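Local coordinates for protein shikimate dehydrogenase (NADP(+)) (PDB 3U62) that probably catalyses the reversible NADPH-linked reduction of 3-dehydroshikimate to shikimate, a step of chorismate and aromatic amino acid biosynthesis, at residues 68-73 against 83-88; 122-127 against 135-140; 126-131 against 149-154; 196-199 against 205-208. One frame throughout, in Å; residues are numbered along the deposited sequence.

How the contacts relate
Following the chain from the N terminus, contact 1 comes first. It closes a short loop around helix 74-79 in the substrate-binding domain, at the edge of a mixed sheet. The other three contacts pack helices against the parallel, Rossmann-type sheet or the loop leading into it. Contact 2 folds strand 135-139 back along helix 118-129. Contact 3 starts from the same helix and closes a wider loop that takes in strand 135-139. The two share Ala126 and Leu127, and their strands 135-139 and 153-156 are neighbours; their centres lie about 6 Å apart. Contact 4 follows in series and packs strand 195-198 against helix 205-213. Its centre is about 30 Å from that of contact 1.

Contact 1. Residues 68-73 against 83-88; sequences RYVEPS and NCVFRG
Glu71 and Gly88 are joined by the one backbone hydrogen bond of this contact. Glu71 N donates to Gly88 O over 2.8 Å, with a nearly straight N-H...O angle of 167°. The two backbones come nearest at Val70 and Gly88, whose CA atoms are 5.0 Å apart. Gly88 has positive phi (89°) and presents its carbonyl to Glu71.

Val70 carries the side-chain part. Its side chain starts out toward the other segment, and Val70 CB sits 3.4 Å from Gly88 O, right beside the hydrogen bond. CG1 is anti to the carbonyl carbon of Val70 (chi1 -65°). From there it meets the methyls of Val85, with Val70 CG1 3.7 Å from Val85 CG1 and somewhat farther from Val85 CG2. The two valines meet at a slant. Glu71 touches Gly88 O through CB, then extends away, and its carboxylate forms a salt bridge with Lys89.

The contact lies in the substrate-binding domain; Asn83, which opens segment 83-88, is predicted to bind shikimate. The strand pairing itself continues just beyond this contact: Glu71 and Ser73 both bond through their backbones to Gly90. Strand 71-72 is the outermost strand of the mixed sheet within this chain, beside and parallel to strand 89-91, which turns back from strand 84-86. Val70 also packs on Leu50 of helix 42-52, and Val85 on Phe56 of strand 55-58.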
loop_
_atom_site.group_PDB
_atom_site.type_symbol
_atom_site.label_atom_id
_atom_site.label_comp_id
_atom_site.label_asym_id
_atom_site.label_seq_id
_atom_site.Cartn_x
_atom_site.Cartn_y
_atom_site.Cartn_z
ATOM N N ARG A 68 3.680 12.425 13.279
ATOM C CA ARG A 68 4.038 13.398 14.307
ATOM C C ARG A 68 3.849 14.842 13.830
ATOM O O ARG A 68 3.682 15.755 14.644
ATOM C CB ARG A 68 5.482 13.174 14.771
ATOM C CG ARG A 68 5.860 13.932 16.041
ATOM C CD ARG A 68 7.359 13.951 16.296
ATOM N NE ARG A 68 7.638 14.395 17.662
ATOM C CZ ARG A 68 8.838 14.714 18.140
ATOM N NH1 ARG A 68 9.917 14.653 17.368
ATOM N NH2 ARG A 68 8.958 15.104 19.404
ATOM N N TYR A 69 3.851 15.037 12.514
ATOM C CA TYR A 69 3.859 16.380 11.932
ATOM C C TYR A 69 2.503 16.835 11.392
ATOM O O TYR A 69 2.367 17.965 10.914
ATOM C CB TYR A 69 4.939 16.474 10.849
ATOM C CG TYR A 69 6.318 16.131 11.364
ATOM C CD1 TYR A 69 6.782 14.817 11.347
ATOM C CD2 TYR A 69 7.155 17.118 11.889
ATOM C CE1 TYR A 69 8.043 14.492 11.829
ATOM C CE2 TYR A 69 8.422 16.803 12.373
ATOM C CZ TYR A 69 8.858 15.486 12.338
ATOM O OH TYR A 69 10.107 15.160 12.811
ATOM N N VAL A 70 1.507 15.956 11.480
ATOM C CA VAL A 70 0.145 16.261 11.032
ATOM C C VAL A 70 -0.879 15.804 12.074
ATOM O O VAL A 70 -0.515 15.208 13.090
ATOM C CB VAL A 70 -0.174 15.613 9.650
ATOM C CG1 VAL A 70 0.698 16.203 8.545
ATOM C CG2 VAL A 70 -0.045 14.090 9.704
ATOM N N GLU A 71 -2.154 16.098 11.823
ATOM C CA GLU A 71 -3.244 15.602 12.656
ATOM C C GLU A 71 -3.897 14.410 11.954
ATOM O O GLU A 71 -4.668 14.593 11.006
ATOM C CB GLU A 71 -4.265 16.713 12.927
ATOM C CG GLU A 71 -5.410 16.316 13.848
ATOM C CD GLU A 71 -6.411 17.439 14.041
ATOM O OE1 GLU A 71 -6.143 18.339 14.866
ATOM O OE2 GLU A 71 -7.466 17.417 13.369
ATOM N N PRO A 72 -3.581 13.181 12.405
ATOM C CA PRO A 72 -4.088 11.997 11.714
ATOM C C PRO A 72 -5.557 11.707 12.001
ATOM O O PRO A 72 -6.059 12.026 13.083
ATOM C CB PRO A 72 -3.207 10.869 12.262
ATOM C CG PRO A 72 -2.787 11.334 13.605
ATOM C CD PRO A 72 -2.702 12.830 13.539
ATOM N N SER A 73 -6.228 11.109 11.018
ATOM C CA SER A 73 -7.597 10.633 11.182
ATOM C C SER A 73 -7.617 9.418 12.105
ATOM O O SER A 73 -6.575 8.810 12.366
ATOM C CB SER A 73 -8.198 10.270 9.822
ATOM O OG SER A 73 -7.478 9.215 9.206
ATOM N N ASN A 83 -0.528 8.050 4.569
ATOM C CA ASN A 83 -0.012 8.094 3.200
ATOM C C ASN A 83 -0.576 9.247 2.375
ATOM O O ASN A 83 -0.185 9.438 1.224
ATOM C CB ASN A 83 -0.248 6.764 2.475
ATOM C CG ASN A 83 -1.685 6.591 2.025
ATOM O OD1 ASN A 83 -2.619 6.820 2.793
ATOM N ND2 ASN A 83 -1.869 6.180 0.775
ATOM N N CYS A 84 -1.504 10.001 2.960
ATOM C CA CYS A 84 -2.118 11.134 2.281
ATOM C C CYS A 84 -2.310 12.288 3.254
ATOM O O CYS A 84 -3.002 12.154 4.265
ATOM C CB CYS A 84 -3.458 10.731 1.655
ATOM S SG CYS A 84 -4.304 12.064 0.756
ATOM N N VAL A 85 -1.684 13.416 2.940
ATOM C CA VAL A 85 -1.782 14.614 3.765
ATOM C C VAL A 85 -2.466 15.725 2.981
ATOM O O VAL A 85 -2.246 15.873 1.778
ATOM C CB VAL A 85 -0.388 15.085 4.258
ATOM C CG1 VAL A 85 -0.478 16.421 4.992
ATOM C CG2 VAL A 85 0.239 14.034 5.162
ATOM N N PHE A 86 -3.312 16.487 3.669
ATOM C CA PHE A 86 -3.912 17.685 3.101
ATOM C C PHE A 86 -4.033 18.769 4.164
ATOM O O PHE A 86 -4.797 18.632 5.124
ATOM C CB PHE A 86 -5.275 17.376 2.473
ATOM C CG PHE A 86 -5.840 18.501 1.640
ATOM C CD1 PHE A 86 -5.059 19.143 0.678
ATOM C CD2 PHE A 86 -7.164 18.902 1.799
ATOM C CE1 PHE A 86 -5.582 20.175 -0.096
ATOM C CE2 PHE A 86 -7.696 19.933 1.028
ATOM C CZ PHE A 86 -6.904 20.569 0.078
ATOM N N ARG A 87 -3.256 19.836 3.981
ATOM C CA ARG A 87 -3.300 21.026 4.835
ATOM C C ARG A 87 -3.323 20.714 6.332
ATOM O O ARG A 87 -4.235 21.119 7.059
ATOM C CB ARG A 87 -4.447 21.949 4.408
ATOM C CG ARG A 87 -4.200 22.526 3.031
ATOM C CD ARG A 87 -5.355 23.321 2.477
ATOM N NE ARG A 87 -4.925 23.982 1.249
ATOM C CZ ARG A 87 -5.731 24.396 0.277
ATOM N NH1 ARG A 87 -7.045 24.229 0.366
ATOM N NH2 ARG A 87 -5.213 24.982 -0.792
ATOM N N GLY A 88 -2.307 19.975 6.773
ATOM C CA GLY A 88 -2.106 19.683 8.187
ATOM C C GLY A 88 -2.805 18.438 8.705
ATOM O O GLY A 88 -2.574 18.026 9.843
#

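Contact 2. Residues 122-127 against 135-140; sequences AVIYAL and IWVVNR. With SO4 (sulfate ion), chain E; SO4 (sulfate ion), chain D.
Ile124 and Val137 meet methyl to methyl between helix 122-127 and strand 135-139. Ile124 CD1 lies 3.7 Å from Val137 CG2, and the two side chains cross at about a right angle. Ile124 sends CG1 away from its own carbonyl carbon (chi1 -63°), and its extended chi2 of 157° carries CD1 out to the strand. Ile135 CD1 comes within 4.0 Å of Leu127 CB, and more loosely approaches Ile124 CG2. The helix and strand run nearly antiparallel, with axes 10.6 Å apart, as expected within a beta-alpha-beta unit. Strand 111-114 begins that unit, and Leu127 and Ile135 both reach its Val113.

At the far end of the strand the sulfate of chain E, probably from the crystallisation liquor, is gripped by several N-H groups. Asn139 ND2 donates to its O2 at 2.9 Å. Arg140 N and NE both donate to its O3, the NE bond being almost straight at 176°. The arginine chain bends at chi3, which brings the guanidinium edge round to this ion. Arg140 NH2 also reaches O3 of the sulfate of chain D at 2.9 Å. Ala116 N, Thr141 OG1, Ser175 OG and Arg144 NH1 complete the two sulfate sites.

Asn139 and Arg140 belong to the predicted NADP(+) site. The apolar packing sets the strand on its helix, while the cationic and amide donors beyond it are consistent with a pocket for cofactor phosphate.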
loop_
_atom_site.group_PDB
_atom_site.type_symbol
_atom_site.label_atom_id
_atom_site.label_comp_id
_atom_site.label_asym_id
_atom_site.label_seq_id
_atom_site.Cartn_x
_atom_site.Cartn_y
_atom_site.Cartn_z
ATOM N N ALA A 122 -2.133 -1.369 6.987
ATOM C CA ALA A 122 -3.255 -0.956 6.143
ATOM C C ALA A 122 -4.025 -2.167 5.614
ATOM O O ALA A 122 -5.259 -2.169 5.611
ATOM C CB ALA A 122 -2.767 -0.088 4.995
ATOM N N VAL A 123 -3.292 -3.188 5.176
ATOM C CA VAL A 123 -3.893 -4.430 4.687
ATOM C C VAL A 123 -4.674 -5.134 5.801
ATOM O O VAL A 123 -5.814 -5.553 5.585
ATOM C CB VAL A 123 -2.829 -5.372 4.056
ATOM C CG1 VAL A 123 -3.373 -6.785 3.869
ATOM C CG2 VAL A 123 -2.348 -4.810 2.725
ATOM N N ILE A 124 -4.070 -5.239 6.985
ATOM C CA ILE A 124 -4.727 -5.856 8.141
ATOM C C ILE A 124 -6.019 -5.116 8.501
ATOM O O ILE A 124 -7.058 -5.748 8.714
ATOM C CB ILE A 124 -3.787 -5.947 9.373
ATOM C CG1 ILE A 124 -2.581 -6.842 9.063
ATOM C CG2 ILE A 124 -4.541 -6.489 10.593
ATOM C CD1 ILE A 124 -1.364 -6.566 9.939
ATOM N N TYR A 125 -5.949 -3.786 8.552
ATOM C CA TYR A 125 -7.122 -2.955 8.822
ATOM C C TYR A 125 -8.225 -3.223 7.800
ATOM O O TYR A 125 -9.389 -3.389 8.169
ATOM C CB TYR A 125 -6.748 -1.470 8.829
ATOM C CG TYR A 125 -7.871 -0.544 9.251
ATOM C CD1 TYR A 125 -8.057 -0.208 10.592
ATOM C CD2 TYR A 125 -8.742 0.005 8.308
ATOM C CE1 TYR A 125 -9.086 0.645 10.984
ATOM C CE2 TYR A 125 -9.773 0.856 8.688
ATOM C CZ TYR A 125 -9.939 1.172 10.026
ATOM O OH TYR A 125 -10.957 2.015 10.407
ATOM N N ALA A 126 -7.845 -3.272 6.524
ATOM C CA ALA A 126 -8.783 -3.552 5.439
ATOM C C ALA A 126 -9.444 -4.921 5.600
ATOM O O ALA A 126 -10.666 -5.042 5.463
ATOM C CB ALA A 126 -8.079 -3.453 4.097
ATOM N N LEU A 127 -8.637 -5.939 5.895
ATOM C CA LEU A 127 -9.133 -7.301 6.093
ATOM C C LEU A 127 -10.121 -7.385 7.252
ATOM O O LEU A 127 -11.165 -8.031 7.136
ATOM C CB LEU A 127 -7.973 -8.278 6.315
ATOM C CG LEU A 127 -7.038 -8.570 5.138
ATOM C CD1 LEU A 127 -5.754 -9.225 5.629
ATOM C CD2 LEU A 127 -7.710 -9.428 4.070
ATOM N N ILE A 135 -6.012 -14.004 10.778
ATOM C CA ILE A 135 -4.923 -13.313 10.091
ATOM C C ILE A 135 -3.580 -13.653 10.733
ATOM O O ILE A 135 -3.390 -13.474 11.940
ATOM C CB ILE A 135 -5.135 -11.774 10.061
ATOM C CG1 ILE A 135 -6.489 -11.429 9.430
ATOM C CG2 ILE A 135 -4.000 -11.083 9.296
ATOM C CD1 ILE A 135 -6.996 -10.028 9.740
ATOM N N TRP A 136 -2.661 -14.151 9.910
ATOM C CA TRP A 136 -1.326 -14.524 10.356
ATOM C C TRP A 136 -0.291 -13.622 9.703
ATOM O O TRP A 136 -0.121 -13.635 8.481
ATOM C CB TRP A 136 -1.021 -15.985 10.011
ATOM C CG TRP A 136 -2.019 -16.986 10.530
ATOM C CD1 TRP A 136 -2.865 -16.834 11.595
ATOM C CD2 TRP A 136 -2.245 -18.309 10.026
ATOM N NE1 TRP A 136 -3.616 -17.970 11.770
ATOM C CE2 TRP A 136 -3.255 -18.893 10.825
ATOM C CE3 TRP A 136 -1.697 -19.056 8.973
ATOM C CZ2 TRP A 136 -3.727 -20.191 10.605
ATOM C CZ3 TRP A 136 -2.169 -20.347 8.754
ATOM C CH2 TRP A 136 -3.174 -20.900 9.569
ATOM N N VAL A 137 0.391 -12.833 10.523
ATOM C CA VAL A 137 1.446 -11.952 10.044
ATOM C C VAL A 137 2.781 -12.686 10.080
ATOM O O VAL A 137 3.132 -13.308 11.084
ATOM C CB VAL A 137 1.518 -10.644 10.873
ATOM C CG1 VAL A 137 2.722 -9.798 10.470
ATOM C CG2 VAL A 137 0.235 -9.843 10.717
ATOM N N VAL A 138 3.509 -12.625 8.969
ATOM C CA VAL A 138 4.854 -13.177 8.881
ATOM C C VAL A 138 5.791 -12.029 8.528
ATOM O O VAL A 138 5.698 -11.461 7.439
ATOM C CB VAL A 138 4.944 -14.296 7.814
ATOM C CG1 VAL A 138 6.351 -14.862 7.739
ATOM C CG2 VAL A 138 3.950 -15.404 8.118
ATOM N N ASN A 139 6.679 -11.673 9.451
ATOM C CA ASN A 139 7.558 -10.526 9.230
ATOM C C ASN A 139 9.018 -10.748 9.631
ATOM O O ASN A 139 9.379 -11.801 10.166
ATOM C CB ASN A 139 6.979 -9.262 9.882
ATOM C CG ASN A 139 7.305 -9.157 11.360
ATOM O OD1 ASN A 139 7.047 -10.076 12.139
ATOM N ND2 ASN A 139 7.872 -8.023 11.756
ATOM N N ARG A 140 9.844 -9.738 9.370
ATOM C CA ARG A 140 11.292 -9.859 9.498
ATOM C C ARG A 140 11.861 -9.193 10.747
ATOM O O ARG A 140 12.756 -9.752 11.390
ATOM C CB ARG A 140 11.981 -9.295 8.250
ATOM C CG ARG A 140 11.682 -10.069 6.969
ATOM C CD ARG A 140 11.995 -9.246 5.724
ATOM N NE ARG A 140 11.140 -8.061 5.620
ATOM C CZ ARG A 140 11.237 -7.137 4.664
ATOM N NH1 ARG A 140 12.154 -7.246 3.710
ATOM N NH2 ARG A 140 10.412 -6.099 4.664
HETATM S S SO4 E . 9.063 -6.372 8.171
HETATM O O1 SO4 E . 10.278 -5.711 7.703
HETATM O O2 SO4 E . 9.118 -6.519 9.626
HETATM O O3 SO4 E . 8.959 -7.692 7.558
HETATM O O4 SO4 E . 7.897 -5.572 7.801
HETATM S S SO4 D . 9.629 -2.575 3.017
HETATM O O1 SO4 D . 10.850 -1.775 2.946
HETATM O O2 SO4 D . 9.040 -2.463 4.352
HETATM O O3 SO4 D . 9.946 -3.975 2.743
HETATM O O4 SO4 D . 8.669 -2.089 2.030
#

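Contact 3. Residues 126-131 against 149-154; sequences ALLQMG and DFPVKI
The Phe150 ring meets the end of Leu128 obliquely. Leu128 CD1 comes to 3.6 Å from Phe150 CD2, and the two side chains slant across one another. Around the same ring, outside this pair of segments, lie Arg121 and Ile124 of helix 118-129. The Pro151 ring is the second group to receive Leu128. Its CD is 4.0 Å from Leu128 CD1, and Pro151 CG lies 4.2 Å from Leu128 CD2, so both methyls of the leucine are engaged. Leu128 and Pro151 reach toward each other.

Leu128 gets there with CG anti to its carbonyl carbon (chi1 -70°), pointing from the last turn of the helix to the 149-154 segment. That helix ends in a Schellman motif, with Gly131 as its C-prime residue at positive phi. In the other segment, Pro151 is the centre of an inverse gamma turn, supported by a bond from Val152 N to Phe150 O of 2.8 Å. The chain then enters edge strand 153-156 of the parallel sheet.

The contact lies at the surface and is made only of apolar carbons. It therefore rests on hydrophobic and van der Waals packing, joining the helix C-terminal end to the loop that leads into the edge strand.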
loop_
_atom_site.group_PDB
_atom_site.type_symbol
_atom_site.label_atom_id
_atom_site.label_comp_id
_atom_site.label_asym_id
_atom_site.label_seq_id
_atom_site.Cartn_x
_atom_site.Cartn_y
_atom_site.Cartn_z
ATOM N N ALA A 126 -7.845 -3.272 6.524
ATOM C CA ALA A 126 -8.783 -3.552 5.439
ATOM C C ALA A 126 -9.444 -4.921 5.600
ATOM O O ALA A 126 -10.666 -5.042 5.463
ATOM C CB ALA A 126 -8.079 -3.453 4.097
ATOM N N LEU A 127 -8.637 -5.939 5.895
ATOM C CA LEU A 127 -9.133 -7.301 6.093
ATOM C C LEU A 127 -10.121 -7.385 7.252
ATOM O O LEU A 127 -11.165 -8.031 7.136
ATOM C CB LEU A 127 -7.973 -8.278 6.315
ATOM C CG LEU A 127 -7.038 -8.570 5.138
ATOM C CD1 LEU A 127 -5.754 -9.225 5.629
ATOM C CD2 LEU A 127 -7.710 -9.428 4.070
ATOM N N LEU A 128 -9.793 -6.723 8.360
ATOM C CA LEU A 128 -10.674 -6.685 9.523
ATOM C C LEU A 128 -11.989 -5.967 9.226
ATOM O O LEU A 128 -13.041 -6.357 9.748
ATOM C CB LEU A 128 -9.967 -6.049 10.724
ATOM C CG LEU A 128 -8.844 -6.865 11.373
ATOM C CD1 LEU A 128 -8.041 -5.996 12.323
ATOM C CD2 LEU A 128 -9.379 -8.097 12.101
ATOM N N GLN A 129 -11.926 -4.928 8.392
ATOM C CA GLN A 129 -13.124 -4.216 7.946
ATOM C C GLN A 129 -13.992 -5.083 7.037
ATOM O O GLN A 129 -15.202 -4.872 6.935
ATOM C CB GLN A 129 -12.755 -2.905 7.243
ATOM C CG GLN A 129 -12.213 -1.832 8.181
ATOM C CD GLN A 129 -13.178 -1.498 9.306
ATOM O OE1 GLN A 129 -14.120 -0.729 9.125
ATOM N NE2 GLN A 129 -12.945 -2.087 10.481
ATOM N N MET A 130 -13.360 -6.061 6.390
ATOM C CA MET A 130 -14.046 -6.996 5.502
ATOM C C MET A 130 -14.516 -8.260 6.228
ATOM O O MET A 130 -14.997 -9.204 5.596
ATOM C CB MET A 130 -13.143 -7.362 4.323
ATOM C CG MET A 130 -12.963 -6.239 3.306
ATOM S SD MET A 130 -11.621 -6.539 2.136
ATOM C CE MET A 130 -12.225 -8.006 1.288
ATOM N N GLY A 131 -14.383 -8.270 7.552
ATOM C CA GLY A 131 -14.872 -9.377 8.373
ATOM C C GLY A 131 -13.960 -10.589 8.423
ATOM O O GLY A 131 -14.387 -11.671 8.835
ATOM N N ASP A 149 -0.659 -3.987 17.005
ATOM C CA ASP A 149 -1.641 -4.103 18.084
ATOM C C ASP A 149 -2.901 -4.848 17.648
ATOM O O ASP A 149 -3.777 -5.133 18.469
ATOM C CB ASP A 149 -2.008 -2.718 18.624
ATOM C CG ASP A 149 -0.844 -2.030 19.316
ATOM O OD1 ASP A 149 0.019 -2.726 19.895
ATOM O OD2 ASP A 149 -0.799 -0.780 19.291
ATOM N N PHE A 150 -2.980 -5.164 16.358
ATOM C CA PHE A 150 -4.127 -5.862 15.778
ATOM C C PHE A 150 -4.255 -7.298 16.298
ATOM O O PHE A 150 -3.259 -7.894 16.714
ATOM C CB PHE A 150 -4.011 -5.881 14.252
ATOM C CG PHE A 150 -4.164 -4.530 13.609
ATOM C CD1 PHE A 150 -3.068 -3.892 13.038
ATOM C CD2 PHE A 150 -5.404 -3.899 13.563
ATOM C CE1 PHE A 150 -3.202 -2.643 12.435
ATOM C CE2 PHE A 150 -5.550 -2.650 12.963
ATOM C CZ PHE A 150 -4.446 -2.020 12.397
ATOM N N PRO A 151 -5.484 -7.858 16.272
ATOM C CA PRO A 151 -5.711 -9.238 16.716
ATOM C C PRO A 151 -5.230 -10.254 15.676
ATOM O O PRO A 151 -6.036 -10.885 14.984
ATOM C CB PRO A 151 -7.231 -9.302 16.904
ATOM C CG PRO A 151 -7.770 -8.281 15.973
ATOM C CD PRO A 151 -6.742 -7.190 15.883
ATOM N N VAL A 152 -3.911 -10.391 15.580
ATOM C CA VAL A 152 -3.273 -11.274 14.612
ATOM C C VAL A 152 -2.322 -12.233 15.323
ATOM O O VAL A 152 -1.945 -12.003 16.475
ATOM C CB VAL A 152 -2.485 -10.468 13.534
ATOM C CG1 VAL A 152 -3.423 -9.590 12.712
ATOM C CG2 VAL A 152 -1.374 -9.625 14.172
ATOM N N LYS A 153 -1.946 -13.313 14.642
ATOM C CA LYS A 153 -0.839 -14.147 15.094
ATOM C C LYS A 153 0.411 -13.711 14.341
ATOM O O LYS A 153 0.326 -13.295 13.182
ATOM C CB LYS A 153 -1.134 -15.629 14.862
ATOM C CG LYS A 153 -2.268 -16.163 15.726
ATOM C CD LYS A 153 -2.449 -17.659 15.563
ATOM C CE LYS A 153 -3.563 -18.176 16.464
ATOM N NZ LYS A 153 -3.699 -19.658 16.398
ATOM N N ILE A 154 1.563 -13.790 15.000
ATOM C CA ILE A 154 2.809 -13.291 14.415
ATOM C C ILE A 154 3.871 -14.389 14.333
ATOM O O ILE A 154 4.142 -15.086 15.313
ATOM C CB ILE A 154 3.342 -12.043 15.177
ATOM C CG1 ILE A 154 2.273 -10.941 15.217
ATOM C CG2 ILE A 154 4.615 -11.501 14.509
ATOM C CD1 ILE A 154 2.496 -9.877 16.280
#

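Contact 4. Residues 196-199 against 205-208; sequences VYDV and PLVV
Leu206 points from the first turn of helix 205-213 toward strand 195-198 and touches both Val196 and Asp198. Its CG is 3.8 Å from Val196 CG1, and both side chains slant across each other. Chi1 of 175° turns CG of Leu206 toward the strand, and chi2 of 66° sets its CD2 3.9 Å from Asp198 OD2. Asp198 crosses Leu206 obliquely too.

Val207, one residue on, takes the other part of the aspartate: its CG2 packs 3.8 Å from Asp198 CB. The strand's alternation explains the pairing, since Val196 and Asp198 face the helix while Tyr197 faces away and stacks on Phe171.

Strand 195-198, helix 205-213 and strand 217-219 form a beta-alpha-beta unit of the Rossmann-type sheet, and this contact sets the first strand against the start of the helix. Val199, just after the strand, is predicted to bind NADP(+).

The carboxylate of Asp198 is buried, but its oxygens have partners in the connecting loop. OD2 pairs with Thr204 OG1 in a hydrogen bond, and OD1 accepts from Ile200 N. These bonds fix the carboxylate beside the hydrocarbon of Leu206 and Val207. On the sheet side, Leu206 also packs on Leu170 of strand 169-172.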
loop_
_atom_site.group_PDB
_atom_site.type_symbol
_atom_site.label_atom_id
_atom_site.label_comp_id
_atom_site.label_asym_id
_atom_site.label_seq_id
_atom_site.Cartn_x
_atom_site.Cartn_y
_atom_site.Cartn_z
ATOM N N VAL A 196 -3.548 -14.808 -4.216
ATOM C CA VAL A 196 -2.201 -14.274 -4.043
ATOM C C VAL A 196 -2.254 -12.788 -4.385
ATOM O O VAL A 196 -2.597 -12.405 -5.508
ATOM C CB VAL A 196 -1.155 -15.014 -4.915
ATOM C CG1 VAL A 196 0.183 -14.274 -4.914
ATOM C CG2 VAL A 196 -0.968 -16.448 -4.428
ATOM N N TYR A 197 -1.927 -11.962 -3.397
ATOM C CA TYR A 197 -2.040 -10.517 -3.509
ATOM C C TYR A 197 -0.678 -9.900 -3.224
ATOM O O TYR A 197 -0.057 -10.194 -2.202
ATOM C CB TYR A 197 -3.084 -10.017 -2.506
ATOM C CG TYR A 197 -3.554 -8.584 -2.678
ATOM C CD1 TYR A 197 -4.853 -8.306 -3.108
ATOM C CD2 TYR A 197 -2.719 -7.508 -2.373
ATOM C CE1 TYR A 197 -5.300 -6.994 -3.251
ATOM C CE2 TYR A 197 -3.155 -6.194 -2.514
ATOM C CZ TYR A 197 -4.445 -5.945 -2.952
ATOM O OH TYR A 197 -4.876 -4.647 -3.092
ATOM N N ASP A 198 -0.213 -9.055 -4.136
ATOM C CA ASP A 198 1.064 -8.375 -3.969
ATOM C C ASP A 198 0.838 -6.875 -4.090
ATOM O O ASP A 198 0.256 -6.410 -5.071
ATOM C CB ASP A 198 2.064 -8.859 -5.026
ATOM C CG ASP A 198 3.514 -8.658 -4.609
ATOM O OD1 ASP A 198 3.820 -7.660 -3.921
ATOM O OD2 ASP A 198 4.357 -9.503 -4.982
ATOM N N VAL A 199 1.286 -6.120 -3.089
ATOM C CA VAL A 199 1.129 -4.663 -3.106
ATOM C C VAL A 199 2.053 -4.008 -4.133
ATOM O O VAL A 199 1.851 -2.847 -4.504
ATOM C CB VAL A 199 1.342 -4.009 -1.708
ATOM C CG1 VAL A 199 0.376 -4.599 -0.678
ATOM C CG2 VAL A 199 2.796 -4.144 -1.246
ATOM N N PRO A 205 8.263 -12.208 -8.809
ATOM C CA PRO A 205 8.374 -13.666 -8.838
ATOM C C PRO A 205 7.187 -14.377 -8.173
ATOM O O PRO A 205 6.750 -15.418 -8.666
ATOM C CB PRO A 205 9.666 -13.928 -8.065
ATOM C CG PRO A 205 10.499 -12.731 -8.347
ATOM C CD PRO A 205 9.528 -11.576 -8.384
ATOM N N LEU A 206 6.676 -13.813 -7.076
ATOM C CA LEU A 206 5.507 -14.364 -6.384
ATOM C C LEU A 206 4.275 -14.424 -7.291
ATOM O O LEU A 206 3.602 -15.456 -7.365
ATOM C CB LEU A 206 5.195 -13.560 -5.113
ATOM C CG LEU A 206 3.936 -13.925 -4.312
ATOM C CD1 LEU A 206 4.041 -15.316 -3.691
ATOM C CD2 LEU A 206 3.664 -12.881 -3.242
ATOM N N VAL A 207 3.993 -13.314 -7.973
ATOM C CA VAL A 207 2.857 -13.213 -8.891
ATOM C C VAL A 207 3.009 -14.187 -10.063
ATOM O O VAL A 207 2.060 -14.894 -10.416
ATOM C CB VAL A 207 2.675 -11.753 -9.400
ATOM C CG1 VAL A 207 1.717 -11.686 -10.583
ATOM C CG2 VAL A 207 2.187 -10.852 -8.273
ATOM N N VAL A 208 4.207 -14.219 -10.645
ATOM C CA VAL A 208 4.518 -15.109 -11.765
ATOM C C VAL A 208 4.374 -16.584 -11.368
ATOM O O VAL A 208 3.827 -17.383 -12.132
ATOM C CB VAL A 208 5.931 -14.816 -12.346
ATOM C CG1 VAL A 208 6.321 -15.843 -13.407
ATOM C CG2 VAL A 208 5.986 -13.409 -12.932
#